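Local structure of glycerate 2-kinase (Pyrococcus horikoshii, 1X3L) at residues V51-A55 with I115-A119; A182-T188 with L257-H261; C61-R65 with G85-I91; V211-F217 with E250-D256; S105-K110 with A135-P140. The protein catalyses the ATP-dependent phosphorylation of D-glycerate to 2-phosphoglycerate, with magnesium as its metal cofactor. One frame throughout, in Å; residues are numbered along the deposited sequence.

In the fold
In this kinase the chemistry of each contact follows its place round one six-stranded parallel sheet. Contacts 1 and 5 are buried, largely apolar, and share helix 103-118: its C-terminal end packs on a central strand in contact 1, its N-terminal half on a chain leaving helix 133-136 in contact 5. Contacts 2, 3 and 4 are only partly buried. Contact 3 sets loop 85-91 on helix 60-70, mixing an aliphatic strip with charges, and touches contact 1 where Ile91 meets Val53. Contacts 2 and 4 adjoin through Lys183, beside the sheet's edge; backbone carbonyls are gripped there by an asparagine in contact 2 and by one lysine in contact 4, where a second lysine pairs with an aspartate.

Contact 1: V51-A55 with I115-A119; sequences VYVIA and ILNRA
Tyr52 reaches from strand 51-56 to the C-terminal end of helix 103-118, and buries more surface here than any other residue. Its CG stands opposite the carbonyl carbon (chi1 -70°), which leans the ring out over the last helical turn. There Ile115 CG2 comes in obliquely to Tyr52 CD1 at 3.8 Å, while Ala119 CB lies 3.8 Å from Tyr52 CD2. The phenol oxygen ends over one face of the Arg118 guanidinium, whose plane is turned 69° from the ring. Although Tyr52 OH is 2.9 Å from Arg118 NE, the angle is too poor for a hydrogen bond. Arg118, extended as far as NE, instead spends its charge through NH2 on Glu74, just ahead of strand 75-81. Two residues along the strand, Ile54 points to the same side; its straight chain (chi2 176°) sets CD1 3.5 Å from Leu116 CG, the two side chains meeting at about a right angle. This is the helix-on-sheet packing of a Rossmann-like alpha/beta layer. With no hydrogen bond between the segments, the join rests on shape and apolar contact, and the charge at its margin is balanced by Glu74 beyond it.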
# COMPACT_ATOMS: atom_id res chain seq x y z
N VAL A 51 27.08 -0.85 -5.33
CA VAL A 51 25.65 -0.76 -5.05
C VAL A 51 25.20 -1.89 -4.12
O VAL A 51 25.48 -3.06 -4.37
CB VAL A 51 24.82 -0.85 -6.35
CG1 VAL A 51 23.33 -0.79 -6.02
CG2 VAL A 51 25.20 0.29 -7.28
N TYR A 52 24.51 -1.52 -3.05
CA TYR A 52 24.02 -2.48 -2.08
C TYR A 52 22.50 -2.44 -2.05
O TYR A 52 21.88 -1.46 -2.46
CB TYR A 52 24.58 -2.15 -0.69
CG TYR A 52 26.06 -2.42 -0.55
CD1 TYR A 52 26.54 -3.71 -0.34
CD2 TYR A 52 26.99 -1.38 -0.65
CE1 TYR A 52 27.91 -3.97 -0.24
CE2 TYR A 52 28.37 -1.63 -0.55
CZ TYR A 52 28.81 -2.93 -0.34
OH TYR A 52 30.16 -3.19 -0.25
N VAL A 53 21.89 -3.52 -1.56
CA VAL A 53 20.43 -3.58 -1.49
C VAL A 53 19.93 -4.09 -0.15
O VAL A 53 20.38 -5.12 0.34
CB VAL A 53 19.84 -4.50 -2.58
CG1 VAL A 53 18.35 -4.70 -2.33
CG2 VAL A 53 20.06 -3.90 -3.96
N ILE A 54 19.01 -3.35 0.44
CA ILE A 54 18.39 -3.74 1.70
C ILE A 54 16.88 -3.67 1.45
O ILE A 54 16.32 -2.58 1.33
CB ILE A 54 18.76 -2.79 2.85
CG1 ILE A 54 20.26 -2.91 3.16
CG2 ILE A 54 17.93 -3.12 4.09
CD1 ILE A 54 20.76 -1.93 4.21
N ALA A 55 16.25 -4.84 1.35
CA ALA A 55 14.82 -4.92 1.09
C ALA A 55 14.05 -5.51 2.27
O ALA A 55 14.51 -6.47 2.90
CB ALA A 55 14.57 -5.74 -0.16
N ILE A 115 25.48 -4.71 6.47
CA ILE A 115 25.67 -4.18 5.12
C ILE A 115 25.95 -2.68 5.15
O ILE A 115 26.80 -2.19 4.40
CB ILE A 115 24.42 -4.46 4.25
CG1 ILE A 115 24.29 -5.97 4.03
CG2 ILE A 115 24.52 -3.71 2.92
CD1 ILE A 115 23.01 -6.38 3.36
N LEU A 116 25.24 -1.96 6.00
CA LEU A 116 25.42 -0.51 6.11
C LEU A 116 26.75 -0.16 6.78
O LEU A 116 27.27 0.94 6.61
CB LEU A 116 24.26 0.11 6.89
CG LEU A 116 22.90 0.06 6.18
CD1 LEU A 116 21.83 0.66 7.08
CD2 LEU A 116 22.99 0.83 4.86
N ASN A 117 27.29 -1.10 7.53
CA ASN A 117 28.57 -0.86 8.19
C ASN A 117 29.66 -0.95 7.13
O ASN A 117 30.65 -0.22 7.18
CB ASN A 117 28.81 -1.91 9.28
CG ASN A 117 30.11 -1.67 10.02
OD1 ASN A 117 30.30 -0.61 10.62
ND2 ASN A 117 31.00 -2.65 9.99
N ARG A 118 29.45 -1.82 6.15
CA ARG A 118 30.41 -2.03 5.07
C ARG A 118 30.31 -0.99 3.95
O ARG A 118 31.31 -0.67 3.31
CB ARG A 118 30.22 -3.43 4.48
CG ARG A 118 31.08 -3.70 3.26
CD ARG A 118 30.73 -5.04 2.63
NE ARG A 118 31.43 -5.25 1.37
CZ ARG A 118 31.21 -6.27 0.55
NH1 ARG A 118 30.30 -7.19 0.86
NH2 ARG A 118 31.88 -6.37 -0.59
N ALA A 119 29.11 -0.46 3.70
CA ALA A 119 28.93 0.54 2.65
C ALA A 119 29.68 1.82 2.99
O ALA A 119 29.61 2.30 4.13
CB ALA A 119 27.45 0.83 2.44

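Contact 2: A182-T188 with L257-H261; sequences AKMIKGT and LPNVH. With EDO (1,2-ethanediol), chain D.
Asn259 ND2 is gripped by three partners, two carbonyls of 182-188 and a water. The strong bond goes to Gly187 O, 2.8 Å from ND2 and nearly straight at 167°; the acceptor oxygen lies almost in the plane of the Asn259 amide. Ile185 O, 3.4 Å from ND2, takes only a weak bond, and the water accepts from ND2 at 3.0 Å while donating to Ala182 O and Ile185 O. The amide gets there because Asn259 CG sits between the backbone N and carbonyl carbon (chi1 62°), folded toward the chain that leaves helix 180-183. A leucine in its place would probably leave Gly187 O without its donor and deprive the bridging water of one of its three partners. Beside these polar groups lies an aliphatic patch: Ala182 CB is 3.9 Å from Val260 CG1, and Val260 CG2 meets Ile185 CD1 at 4.1 Å. Leu257 to Val260 form a type I beta turn, and 1,2-ethanediol, probably from the crystallisation liquor, accepts from Leu257 N through O1. The turn delivers the chain into strand 260-266, at the sheet's edge beside strand 188-194, with Asn259 and His261 both backbone-bonded to Gly189. Met184, pointing away from the turn, rests on Leu116 of helix 103-118, which Ile185 touches too.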
# COMPACT_ATOMS: atom_id res chain seq x y z
N ALA A 182 17.97 5.02 8.05
CA ALA A 182 18.55 6.02 7.16
C ALA A 182 19.75 6.72 7.81
O ALA A 182 20.68 7.11 7.12
CB ALA A 182 17.49 7.05 6.78
N LYS A 183 19.72 6.88 9.13
CA LYS A 183 20.83 7.53 9.82
C LYS A 183 22.10 6.69 9.76
O LYS A 183 23.20 7.20 9.98
CB LYS A 183 20.48 7.80 11.29
CG LYS A 183 19.45 8.89 11.49
CD LYS A 183 19.15 9.13 12.96
CE LYS A 183 20.36 9.69 13.71
NZ LYS A 183 20.05 9.98 15.14
N MET A 184 21.95 5.40 9.45
CA MET A 184 23.09 4.49 9.37
C MET A 184 23.75 4.43 7.99
O MET A 184 24.78 3.79 7.82
CB MET A 184 22.66 3.08 9.77
CG MET A 184 22.12 2.96 11.18
SD MET A 184 21.47 1.31 11.53
CE MET A 184 22.90 0.57 12.35
N ILE A 185 23.15 5.10 7.01
CA ILE A 185 23.70 5.09 5.65
C ILE A 185 24.82 6.12 5.52
O ILE A 185 24.59 7.33 5.63
CB ILE A 185 22.60 5.40 4.62
CG1 ILE A 185 21.50 4.34 4.69
CG2 ILE A 185 23.19 5.46 3.23
CD1 ILE A 185 20.29 4.64 3.81
N LYS A 186 26.03 5.64 5.27
CA LYS A 186 27.19 6.53 5.15
C LYS A 186 27.30 7.17 3.77
O LYS A 186 27.86 8.25 3.62
CB LYS A 186 28.48 5.75 5.45
CG LYS A 186 28.47 5.07 6.80
CD LYS A 186 29.75 4.27 7.05
CE LYS A 186 29.64 3.48 8.35
NZ LYS A 186 30.90 2.74 8.69
N GLY A 187 26.75 6.50 2.76
CA GLY A 187 26.81 7.04 1.41
C GLY A 187 25.50 7.65 0.93
O GLY A 187 24.90 8.49 1.61
N THR A 188 25.07 7.24 -0.25
CA THR A 188 23.83 7.75 -0.81
C THR A 188 22.72 6.72 -0.64
O THR A 188 22.87 5.56 -1.04
CB THR A 188 23.97 8.06 -2.31
OG1 THR A 188 24.91 9.13 -2.49
CG2 THR A 188 22.63 8.49 -2.90
N LEU A 257 17.95 14.25 5.64
CA LEU A 257 19.31 13.84 5.31
C LEU A 257 19.50 14.06 3.81
O LEU A 257 18.92 13.35 2.99
CB LEU A 257 19.53 12.36 5.65
CG LEU A 257 19.42 11.96 7.13
CD1 LEU A 257 19.49 10.45 7.26
CD2 LEU A 257 20.54 12.63 7.91
N PRO A 258 20.33 15.04 3.44
CA PRO A 258 20.59 15.35 2.03
C PRO A 258 21.05 14.14 1.21
O PRO A 258 20.89 14.11 -0.00
CB PRO A 258 21.66 16.44 2.10
CG PRO A 258 21.34 17.13 3.39
CD PRO A 258 21.07 15.97 4.32
N ASN A 259 21.61 13.15 1.89
CA ASN A 259 22.12 11.95 1.22
C ASN A 259 21.13 10.78 1.14
O ASN A 259 21.43 9.77 0.50
CB ASN A 259 23.41 11.49 1.91
CG ASN A 259 23.18 11.11 3.36
OD1 ASN A 259 22.67 11.90 4.15
ND2 ASN A 259 23.58 9.89 3.71
N VAL A 260 19.97 10.89 1.78
CA VAL A 260 18.97 9.82 1.73
C VAL A 260 17.70 10.36 1.08
O VAL A 260 17.09 11.30 1.58
CB VAL A 260 18.64 9.29 3.15
CG1 VAL A 260 17.58 8.19 3.06
CG2 VAL A 260 19.90 8.76 3.82
N HIS A 261 17.32 9.76 -0.04
CA HIS A 261 16.16 10.19 -0.79
C HIS A 261 15.04 9.16 -0.81
O HIS A 261 15.25 8.00 -1.15
CB HIS A 261 16.59 10.50 -2.22
CG HIS A 261 17.81 11.36 -2.30
ND1 HIS A 261 17.76 12.74 -2.30
CD2 HIS A 261 19.13 11.04 -2.34
CE1 HIS A 261 18.98 13.23 -2.34
NE2 HIS A 261 19.83 12.22 -2.36
C1 EDO D . 15.69 11.37 4.80
O1 EDO D . 16.39 12.43 4.12
C2 EDO D . 14.42 11.90 5.46
O2 EDO D . 13.54 12.45 4.47
O HOH W 1 22.84 8.98 6.47

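Contact 3: C61-R65 with G85-I91; sequences CEMAR and GKELKRI
Cys61, Leu88 and Lys86 bury the most surface where loop 85-91 lies across the start of helix 60-70. Cys61 turns its side chain toward the loop, and its CB lies 4.0 Å from Lys86 CE, so the lysine's aliphatic length runs past the cysteine before its ammonium reaches the helix surface. Leu88 supplies the apolar half of the contact by splitting its two methyls. CD1 rests on Ala64 CB at 3.6 Å, and CD2 lies beside the first turn, 3.8 Å from Cys61 O and 4.0 Å from Arg65 CB. Ile91 CD1 joins the same patch, 3.7 Å from Ala64 CB, so one small alanine receives two branched side chains.

Lys86 belongs to a salt-bridge network with Glu62 and Arg65. Bent at chi3 (-67°), it crosses Glu62 at about a right angle, but its ion pair is long: NZ lies nearer Glu62 CG than the carboxylate, 4.0 Å from Glu62 OE2. Arg65 holds the same carboxylate side-on: NH2 bonds OE1 at 2.7 Å and NE bonds OE2, both oxygens lying close to the guanidinium plane. Arg65 also makes a cation-pi contact with Tyr24. Were Glu62 an alanine, Arg65 would probably keep Tyr24 but lose its carboxylate bonds, and Lys86 would be left without this acidic mate.

The Lys86 side chain is about 8 Å from that of Lys58, a probable substrate-binding residue. The chemistry thus divides between Cys61 and Ala64, which take the loop's aliphatic groups, and Glu62 and Arg65, which carry the charges; one carboxylate serves two cations, firmly Arg65 and loosely Lys86.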
# COMPACT_ATOMS: atom_id res chain seq x y z
N CYS A 61 11.72 -9.48 -2.23
CA CYS A 61 12.39 -10.24 -3.28
C CYS A 61 12.06 -9.74 -4.68
O CYS A 61 12.95 -9.64 -5.53
CB CYS A 61 12.06 -11.72 -3.17
SG CYS A 61 12.79 -12.51 -1.72
N GLU A 62 10.79 -9.44 -4.93
CA GLU A 62 10.42 -8.95 -6.25
C GLU A 62 11.08 -7.60 -6.54
O GLU A 62 11.60 -7.39 -7.63
CB GLU A 62 8.90 -8.85 -6.37
CG GLU A 62 8.24 -10.18 -6.70
CD GLU A 62 8.64 -10.71 -8.08
OE1 GLU A 62 8.13 -10.19 -9.10
OE2 GLU A 62 9.48 -11.64 -8.14
N MET A 63 11.09 -6.71 -5.56
CA MET A 63 11.71 -5.40 -5.76
C MET A 63 13.22 -5.56 -5.95
O MET A 63 13.82 -4.94 -6.82
CB MET A 63 11.41 -4.48 -4.57
CG MET A 63 9.95 -4.03 -4.54
SD MET A 63 9.48 -3.13 -3.05
CE MET A 63 10.11 -1.47 -3.44
N ALA A 64 13.83 -6.42 -5.13
CA ALA A 64 15.26 -6.69 -5.21
C ALA A 64 15.65 -7.26 -6.57
O ALA A 64 16.68 -6.92 -7.14
CB ALA A 64 15.68 -7.66 -4.11
N ARG A 65 14.80 -8.15 -7.09
CA ARG A 65 15.05 -8.78 -8.39
C ARG A 65 15.13 -7.72 -9.50
O ARG A 65 15.96 -7.83 -10.41
CB ARG A 65 13.95 -9.79 -8.69
CG ARG A 65 14.17 -10.64 -9.93
CD ARG A 65 13.22 -11.83 -9.96
NE ARG A 65 11.81 -11.44 -10.04
CZ ARG A 65 11.19 -11.07 -11.16
NH1 ARG A 65 11.85 -11.04 -12.31
NH2 ARG A 65 9.91 -10.73 -11.12
N GLY A 85 9.74 -16.64 -0.19
CA GLY A 85 11.09 -16.93 -0.66
C GLY A 85 11.62 -16.30 -1.94
O GLY A 85 11.97 -15.13 -1.95
N LYS A 86 11.69 -17.09 -3.00
CA LYS A 86 12.21 -16.61 -4.29
C LYS A 86 13.67 -16.18 -4.19
O LYS A 86 13.99 -15.09 -3.70
CB LYS A 86 11.36 -15.43 -4.80
CG LYS A 86 9.96 -15.83 -5.23
CD LYS A 86 9.09 -14.62 -5.58
CE LYS A 86 8.81 -13.77 -4.34
NZ LYS A 86 7.90 -12.62 -4.65
N GLU A 87 14.56 -17.04 -4.67
CA GLU A 87 16.00 -16.80 -4.65
C GLU A 87 16.48 -15.63 -5.49
O GLU A 87 15.86 -15.26 -6.49
CB GLU A 87 16.73 -18.08 -5.09
CG GLU A 87 16.26 -18.61 -6.44
CD GLU A 87 16.94 -19.91 -6.84
OE1 GLU A 87 18.17 -19.89 -7.07
OE2 GLU A 87 16.24 -20.94 -6.92
N LEU A 88 17.61 -15.05 -5.08
CA LEU A 88 18.22 -13.92 -5.78
C LEU A 88 19.66 -14.23 -6.16
O LEU A 88 20.28 -15.14 -5.61
CB LEU A 88 18.16 -12.67 -4.90
CG LEU A 88 16.76 -12.11 -4.63
CD1 LEU A 88 16.82 -11.00 -3.60
CD2 LEU A 88 16.15 -11.61 -5.93
N LYS A 89 20.20 -13.47 -7.11
CA LYS A 89 21.56 -13.68 -7.58
C LYS A 89 22.67 -13.28 -6.61
O LYS A 89 23.58 -14.07 -6.36
CB LYS A 89 21.75 -12.95 -8.92
CG LYS A 89 20.88 -13.51 -10.03
CD LYS A 89 20.92 -12.66 -11.28
CE LYS A 89 19.98 -13.22 -12.34
NZ LYS A 89 19.90 -12.37 -13.55
N ARG A 90 22.59 -12.08 -6.06
CA ARG A 90 23.62 -11.63 -5.13
C ARG A 90 23.06 -11.08 -3.82
O ARG A 90 23.79 -10.49 -3.02
CB ARG A 90 24.51 -10.58 -5.79
CG ARG A 90 25.14 -11.04 -7.09
CD ARG A 90 26.46 -10.33 -7.30
NE ARG A 90 27.36 -10.57 -6.18
CZ ARG A 90 28.57 -10.03 -6.06
NH1 ARG A 90 29.03 -9.22 -6.99
NH2 ARG A 90 29.31 -10.32 -4.99
N ILE A 91 21.77 -11.27 -3.61
CA ILE A 91 21.12 -10.79 -2.40
C ILE A 91 20.63 -11.96 -1.56
O ILE A 91 19.89 -12.81 -2.03
CB ILE A 91 19.94 -9.87 -2.75
CG1 ILE A 91 20.44 -8.68 -3.58
CG2 ILE A 91 19.25 -9.38 -1.49
CD1 ILE A 91 19.35 -7.81 -4.14

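Contact 4: V211-F217 with E250-D256; sequences VKDPTTF and EETLKED. With EDO (1,2-ethanediol), chain D.
Two bends, at chi2 (-76°) and chi4 (-67°), curl Lys254 back from a backbone direction that leads away from 211-217, so that its ammonium lands among three carbonyls. NZ bonds Asp213 O at 2.7 Å, approaching nearly along the C=O axis, and Thr215 O at 2.9 Å; within its own segment it also reaches Thr252 O, from above that carbonyl's plane. Lys212 is likewise bent, at chi3 and chi4, and its NZ pairs with Asp256 OD1 at 2.8 Å, from above the carboxylate plane. The same OD1 receives a hydroxyl of 1,2-ethanediol, probably from the crystallisation liquor.

Between these lysines, Asp213 N bonds Leu253 O at 2.7 Å, and Asp213 OD2 accepts from Thr252 OG1 at 2.6 Å. The other oxygen, OD1, takes Thr215 N in an Asx turn and Thr215 OG1 as well, so both oxygens of the carboxylate are held. The turn leads into helix 217-226, where Thr216 is the N-cap and Asp219 returns a bond to Thr216 N in the manner of a capping box.

Glu251 lies beside this helix start. Its OE1 comes 3.3 Å from Phe217 CD2 and takes a weak bond from Phe217 N, while OE2 sits over one face of the Phe217 ring, bonded to Thr252 N and to His172. Lys254 NZ stands 3.3 Å from Glu251 OE2, closing a salt bridge within 250-256.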
# COMPACT_ATOMS: atom_id res chain seq x y z
N VAL A 211 12.33 7.79 7.15
CA VAL A 211 11.69 9.10 7.13
C VAL A 211 11.75 9.73 8.52
O VAL A 211 11.88 9.04 9.53
CB VAL A 211 10.22 9.03 6.67
CG1 VAL A 211 10.14 8.56 5.22
CG2 VAL A 211 9.44 8.09 7.58
N LYS A 212 11.63 11.05 8.56
CA LYS A 212 11.68 11.76 9.83
C LYS A 212 10.58 11.30 10.78
O LYS A 212 9.53 10.82 10.35
CB LYS A 212 11.56 13.27 9.61
CG LYS A 212 12.71 13.86 8.80
CD LYS A 212 12.68 15.39 8.83
CE LYS A 212 11.46 15.95 8.12
NZ LYS A 212 11.42 15.52 6.69
N ASP A 213 10.84 11.45 12.07
CA ASP A 213 9.89 11.11 13.12
C ASP A 213 9.92 12.26 14.12
O ASP A 213 10.85 12.38 14.92
CB ASP A 213 10.27 9.81 13.83
CG ASP A 213 9.51 9.62 15.13
OD1 ASP A 213 8.36 10.11 15.23
OD2 ASP A 213 10.04 8.98 16.06
N PRO A 214 8.90 13.13 14.08
CA PRO A 214 8.81 14.28 14.98
C PRO A 214 8.57 13.93 16.45
O PRO A 214 8.86 14.74 17.33
CB PRO A 214 7.67 15.10 14.38
CG PRO A 214 6.78 14.04 13.82
CD PRO A 214 7.77 13.11 13.14
N THR A 215 8.04 12.74 16.73
CA THR A 215 7.79 12.37 18.12
C THR A 215 9.10 12.23 18.91
O THR A 215 10.17 12.02 18.33
CB THR A 215 6.98 11.06 18.23
OG1 THR A 215 7.77 9.96 17.75
CG2 THR A 215 5.70 11.16 17.41
N THR A 216 9.00 12.34 20.23
CA THR A 216 10.17 12.27 21.09
C THR A 216 10.04 11.24 22.19
O THR A 216 8.99 10.60 22.34
CB THR A 216 10.40 13.63 21.76
OG1 THR A 216 9.26 13.94 22.56
CG2 THR A 216 10.59 14.72 20.72
N PHE A 217 11.11 11.08 22.97
CA PHE A 217 11.12 10.15 24.09
C PHE A 217 10.09 10.64 25.10
O PHE A 217 9.40 9.85 25.75
CB PHE A 217 12.50 10.10 24.75
CG PHE A 217 13.51 9.29 23.99
CD1 PHE A 217 13.37 7.91 23.89
CD2 PHE A 217 14.60 9.89 23.37
CE1 PHE A 217 14.30 7.15 23.18
CE2 PHE A 217 15.53 9.14 22.67
CZ PHE A 217 15.38 7.76 22.57
N GLU A 250 20.52 8.32 21.17
CA GLU A 250 20.03 9.19 20.11
C GLU A 250 18.53 9.14 19.90
O GLU A 250 17.88 8.11 20.10
CB GLU A 250 20.76 8.89 18.80
CG GLU A 250 22.27 9.06 18.90
CD GLU A 250 22.99 8.82 17.58
OE1 GLU A 250 22.39 8.19 16.67
OE2 GLU A 250 24.16 9.25 17.45
N GLU A 251 17.99 10.28 19.51
CA GLU A 251 16.57 10.44 19.25
C GLU A 251 16.28 9.86 17.86
O GLU A 251 17.22 9.54 17.12
CB GLU A 251 16.23 11.94 19.31
CG GLU A 251 14.80 12.30 19.03
CD GLU A 251 13.82 11.70 20.02
OE1 GLU A 251 13.73 12.20 21.17
OE2 GLU A 251 13.15 10.73 19.64
N THR A 252 15.01 9.70 17.51
CA THR A 252 14.66 9.21 16.18
C THR A 252 14.98 10.37 15.23
O THR A 252 15.12 11.51 15.68
CB THR A 252 13.16 8.84 16.08
OG1 THR A 252 12.37 9.87 16.68
CG2 THR A 252 12.89 7.51 16.77
N LEU A 253 15.11 10.09 13.94
CA LEU A 253 15.45 11.12 12.96
C LEU A 253 14.52 12.34 13.04
O LEU A 253 13.30 12.21 12.94
CB LEU A 253 15.42 10.55 11.54
CG LEU A 253 15.82 11.54 10.44
CD1 LEU A 253 17.24 12.02 10.70
CD2 LEU A 253 15.72 10.89 9.08
N LYS A 254 15.12 13.52 13.20
CA LYS A 254 14.36 14.76 13.30
C LYS A 254 14.52 15.66 12.09
O LYS A 254 13.62 16.43 11.75
CB LYS A 254 14.78 15.52 14.56
CG LYS A 254 14.43 14.83 15.87
CD LYS A 254 12.94 14.96 16.19
CE LYS A 254 12.53 14.05 17.34
NZ LYS A 254 12.64 12.61 16.96
N GLU A 255 15.67 15.56 11.42
CA GLU A 255 15.96 16.40 10.26
C GLU A 255 16.10 15.61 8.97
O GLU A 255 16.24 14.38 8.99
CB GLU A 255 17.25 17.18 10.50
CG GLU A 255 17.28 18.00 11.79
CD GLU A 255 16.48 19.28 11.67
OE1 GLU A 255 16.86 20.14 10.85
OE2 GLU A 255 15.48 19.43 12.41
N ASP A 256 16.07 16.31 7.84
CA ASP A 256 16.22 15.68 6.54
C ASP A 256 17.69 15.37 6.30
O ASP A 256 18.56 16.13 6.71
CB ASP A 256 15.71 16.61 5.43
CG ASP A 256 14.20 16.60 5.29
OD1 ASP A 256 13.63 15.53 4.98
OD2 ASP A 256 13.57 17.67 5.48
C1 EDO D . 15.69 11.37 4.80
O1 EDO D . 16.39 12.43 4.12
C2 EDO D . 14.42 11.90 5.46
O2 EDO D . 13.54 12.45 4.47

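Contact 5: S105-K110 with A135-P140; sequences SILGAK and ALFELP
The backbones run close, with Ser105 CA 4.8 Å from Leu136 CA and Ile106 CA 5.1 Å from Leu139 CA, as the chain leaving helix 133-136 stretches out across helix 103-118. In this Rossmann-like alpha/beta layer, helix 103-118 links strands 92-96 and 124-129, and the crossing chain belongs to the connection that follows the latter strand.

Such proximity brings carbonyl oxygens up to CA atoms of the helix in CA-H...O contacts: Glu138 O lies 3.1 Å from Ile106 CA, and Leu136 O approaches Ser105 CA in the same way. The single clear hydrogen bond between the segments is that of Ser105 OG to Ala135 O, 2.7 Å long, with the hydroxyl slightly out of the Ala135 carbonyl plane; the same hydroxyl also bonds Asp102 N, so it ties the helix start to the end of helix 133-136. Leu136 turns away from the helix, and its side chain comes about 5 Å from that of Lys58, a probable substrate-binding residue.

Phe137 starts off away from the helix, yet with CG opposite its backbone N (chi1 -166°) the ring swings back, CE1 reaching 3.6 Å from Ala109 CA while Ala109 CB stands over one face. Ala109 CB also meets Leu139 CB, a small side chain that fits the close approach of the extended chain. Glu138 directs its carboxylate to Lys177 and Ser174. Farther along, Ile106 crosses both Leu139 and Pro140 at about a right angle, and its two branches part: CG2 touches Leu139 CD1 at 3.7 Å, and CD1 touches Pro140 CD at 4.0 Å.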
# COMPACT_ATOMS: atom_id res chain seq x y z
N SER A 105 13.32 -11.86 12.17
CA SER A 105 13.13 -10.43 11.92
C SER A 105 14.38 -9.71 12.40
O SER A 105 14.89 -8.81 11.73
CB SER A 105 11.92 -9.90 12.69
OG SER A 105 10.75 -10.61 12.34
N ILE A 106 14.85 -10.11 13.57
CA ILE A 106 16.04 -9.52 14.16
C ILE A 106 17.24 -9.86 13.31
O ILE A 106 18.08 -9.00 13.03
CB ILE A 106 16.25 -10.03 15.60
CG1 ILE A 106 15.20 -9.40 16.53
CG2 ILE A 106 17.67 -9.72 16.07
CD1 ILE A 106 15.38 -9.74 17.99
N LEU A 107 17.32 -11.12 12.89
CA LEU A 107 18.42 -11.57 12.06
C LEU A 107 18.48 -10.72 10.79
O LEU A 107 19.56 -10.35 10.32
CB LEU A 107 18.24 -13.05 11.69
CG LEU A 107 19.28 -13.64 10.74
CD1 LEU A 107 20.67 -13.50 11.34
CD2 LEU A 107 18.95 -15.10 10.47
N GLY A 108 17.31 -10.42 10.24
CA GLY A 108 17.25 -9.61 9.03
C GLY A 108 17.78 -8.21 9.29
O GLY A 108 18.59 -7.70 8.52
N ALA A 109 17.32 -7.58 10.37
CA ALA A 109 17.76 -6.24 10.72
C ALA A 109 19.27 -6.22 10.96
O ALA A 109 19.97 -5.31 10.49
CB ALA A 109 17.02 -5.76 11.97
N LYS A 110 19.78 -7.22 11.67
CA LYS A 110 21.21 -7.30 11.94
C LYS A 110 21.98 -7.43 10.64
O LYS A 110 23.04 -6.83 10.47
CB LYS A 110 21.53 -8.50 12.84
CG LYS A 110 21.10 -8.33 14.28
CD LYS A 110 21.50 -9.56 15.09
CE LYS A 110 21.19 -9.38 16.57
NZ LYS A 110 21.98 -8.27 17.16
N ALA A 135 7.03 -5.76 11.26
CA ALA A 135 7.25 -7.03 11.96
C ALA A 135 8.39 -7.84 11.35
O ALA A 135 9.16 -8.48 12.06
CB ALA A 135 5.96 -7.85 11.95
N LEU A 136 8.50 -7.79 10.02
CA LEU A 136 9.53 -8.52 9.30
C LEU A 136 10.94 -7.97 9.49
O LEU A 136 11.92 -8.70 9.36
CB LEU A 136 9.23 -8.52 7.81
CG LEU A 136 7.98 -9.24 7.30
CD1 LEU A 136 7.75 -8.89 5.83
CD2 LEU A 136 8.14 -10.75 7.50
N PHE A 137 11.03 -6.68 9.79
CA PHE A 137 12.31 -6.02 9.94
C PHE A 137 12.36 -5.24 11.25
O PHE A 137 11.89 -4.10 11.32
CB PHE A 137 12.50 -5.07 8.76
CG PHE A 137 13.89 -4.56 8.59
CD1 PHE A 137 14.87 -5.36 8.02
CD2 PHE A 137 14.21 -3.26 8.96
CE1 PHE A 137 16.16 -4.86 7.80
CE2 PHE A 137 15.50 -2.75 8.75
CZ PHE A 137 16.47 -3.55 8.17
N GLU A 138 12.92 -5.86 12.28
CA GLU A 138 12.99 -5.20 13.58
C GLU A 138 14.20 -5.61 14.42
O GLU A 138 14.65 -6.75 14.39
CB GLU A 138 11.70 -5.46 14.37
CG GLU A 138 11.69 -4.87 15.77
CD GLU A 138 12.04 -3.39 15.80
OE1 GLU A 138 11.34 -2.59 15.14
OE2 GLU A 138 13.01 -3.01 16.48
N LEU A 139 14.70 -4.64 15.18
CA LEU A 139 15.83 -4.83 16.07
C LEU A 139 15.62 -3.89 17.26
O LEU A 139 15.81 -2.68 17.14
CB LEU A 139 17.14 -4.49 15.35
CG LEU A 139 18.43 -4.70 16.15
CD1 LEU A 139 18.52 -6.15 16.61
CD2 LEU A 139 19.63 -4.33 15.29
N PRO A 140 15.21 -4.43 18.41
CA PRO A 140 14.98 -3.63 19.62
C PRO A 140 16.22 -2.88 20.11
O PRO A 140 17.34 -3.29 19.82
CB PRO A 140 14.50 -4.67 20.63
CG PRO A 140 13.86 -5.72 19.77
CD PRO A 140 14.86 -5.84 18.64